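Long-range contact in TodX (Pseudomonas putida, PDB 3BS0), which transports toluene and probably related aromatic hydrocarbons across the outer membrane, as a beta-barrel member of the FadL family: residues Q83-A88 against G98-S103. Residues are numbered along the deposited sequence; the frame is centred on the assembly and turned at random.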
# COMPACT_ATOMS: atom_id res chain seq x y z
N GLN A 83 -5.63 -12.39 -5.64
CA GLN A 83 -6.85 -11.88 -5.04
C GLN A 83 -7.98 -12.85 -5.32
O GLN A 83 -8.40 -13.05 -6.46
CB GLN A 83 -7.17 -10.48 -5.58
CG GLN A 83 -5.90 -9.71 -5.99
CD GLN A 83 -5.97 -8.22 -5.73
OE1 GLN A 83 -6.89 -7.53 -6.20
NE2 GLN A 83 -4.99 -7.70 -4.98
N LEU A 84 -8.43 -13.49 -4.24
CA LEU A 84 -9.52 -14.46 -4.28
C LEU A 84 -10.69 -13.94 -3.45
O LEU A 84 -10.50 -13.35 -2.40
CB LEU A 84 -9.05 -15.79 -3.70
CG LEU A 84 -8.52 -16.82 -4.67
CD1 LEU A 84 -7.59 -17.77 -3.94
CD2 LEU A 84 -9.69 -17.56 -5.30
N SER A 85 -11.90 -14.16 -3.94
CA SER A 85 -13.08 -13.70 -3.21
C SER A 85 -14.35 -14.25 -3.81
O SER A 85 -14.44 -14.52 -5.02
CB SER A 85 -13.14 -12.17 -3.17
OG SER A 85 -13.39 -11.62 -4.45
N TYR A 86 -15.34 -14.42 -2.94
CA TYR A 86 -16.63 -14.94 -3.33
C TYR A 86 -17.74 -14.14 -2.66
O TYR A 86 -17.69 -13.85 -1.46
CB TYR A 86 -16.73 -16.41 -2.93
CG TYR A 86 -17.97 -17.11 -3.41
CD1 TYR A 86 -18.10 -17.49 -4.74
CD2 TYR A 86 -19.00 -17.42 -2.53
CE1 TYR A 86 -19.23 -18.17 -5.18
CE2 TYR A 86 -20.14 -18.10 -2.95
CZ TYR A 86 -20.25 -18.48 -4.28
OH TYR A 86 -21.37 -19.18 -4.69
N VAL A 87 -18.75 -13.78 -3.44
CA VAL A 87 -19.89 -13.04 -2.94
C VAL A 87 -21.16 -13.83 -3.23
O VAL A 87 -21.39 -14.26 -4.36
CB VAL A 87 -19.98 -11.66 -3.59
CG1 VAL A 87 -21.33 -11.02 -3.27
CG2 VAL A 87 -18.84 -10.78 -3.08
N ALA A 88 -21.98 -14.02 -2.20
CA ALA A 88 -23.22 -14.79 -2.34
C ALA A 88 -24.48 -13.96 -2.12
O ALA A 88 -24.52 -13.09 -1.25
CB ALA A 88 -23.20 -15.96 -1.35
N GLY A 98 -13.05 -12.94 1.27
CA GLY A 98 -11.97 -12.96 0.31
C GLY A 98 -10.62 -12.67 0.93
O GLY A 98 -10.52 -12.26 2.08
N LEU A 99 -9.56 -12.88 0.15
CA LEU A 99 -8.20 -12.63 0.59
C LEU A 99 -7.62 -11.62 -0.41
O LEU A 99 -7.60 -11.86 -1.62
CB LEU A 99 -7.40 -13.94 0.55
CG LEU A 99 -8.09 -15.16 1.19
CD1 LEU A 99 -7.62 -16.43 0.52
CD2 LEU A 99 -7.80 -15.21 2.69
N PHE A 100 -7.16 -10.48 0.08
CA PHE A 100 -6.61 -9.49 -0.82
C PHE A 100 -5.19 -9.10 -0.51
O PHE A 100 -4.92 -8.29 0.38
CB PHE A 100 -7.51 -8.25 -0.85
CG PHE A 100 -8.85 -8.51 -1.47
CD1 PHE A 100 -9.87 -9.08 -0.73
CD2 PHE A 100 -9.06 -8.27 -2.83
CE1 PHE A 100 -11.08 -9.40 -1.32
CE2 PHE A 100 -10.27 -8.59 -3.43
CZ PHE A 100 -11.28 -9.15 -2.67
N VAL A 101 -4.29 -9.71 -1.28
CA VAL A 101 -2.85 -9.52 -1.20
C VAL A 101 -2.44 -8.24 -1.90
O VAL A 101 -3.05 -7.84 -2.90
CB VAL A 101 -2.11 -10.70 -1.88
CG1 VAL A 101 -0.62 -10.43 -1.94
CG2 VAL A 101 -2.39 -12.00 -1.11
N SER A 102 -1.40 -7.60 -1.38
CA SER A 102 -0.91 -6.37 -1.98
C SER A 102 0.43 -5.95 -1.42
O SER A 102 0.77 -6.25 -0.28
CB SER A 102 -1.92 -5.24 -1.76
OG SER A 102 -2.08 -4.95 -0.38
N SER A 103 1.20 -5.26 -2.24
CA SER A 103 2.48 -4.72 -1.83
C SER A 103 2.10 -3.30 -1.45
O SER A 103 0.98 -2.87 -1.70
CB SER A 103 3.46 -4.69 -2.99
OG SER A 103 3.99 -3.38 -3.17
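Leu84 and Leu99 form the hydrogen-bonded pair of two antiparallel strands, with Leu99 N 2.8 Å from Leu84 O and Leu84 N 3.2 Å from Leu99 O, while Gln83–Phe100 and Ser85–Gly98 flank it as non-hydrogen-bonded pairs. On the face of the sheet shared by Gln83, Ser85 and Phe100, the phenyl ring bridges two residues of the opposite strand. Its CG lies anti to the backbone carbonyl carbon (chi1 -67°), and from there the ring reaches back over Gly98, so that Phe100 CZ comes within 3.6 Å of Ser85 CB. At Gly98, which has no side chain, the CA atoms of Gly98 and Ser85 are 3.8 Å apart. On the Gln83 side of the ring, Phe100 CD2 lies 4.0 Å from Gln83 CB; the amide plane of Gln83 stands 78° from the ring plane. Past the ring, Gln83 NE2 makes a weak hydrogen bond to Val101 O. Ser85 OG instead bonds to Asn27, and Ile31 and Pro138 also touch Phe100. An alanine at Phe100 would probably open a gap beside Ser85 and leave the Gln83 side chain freer to turn. Leu84 and Leu99 project from the other face, Leu99 lying on the surface. This is the pairing of a beta hairpin, strands 80-90 and 93-108, one unit of the up-and-down meander that makes the wall of a FadL-type outer-membrane barrel.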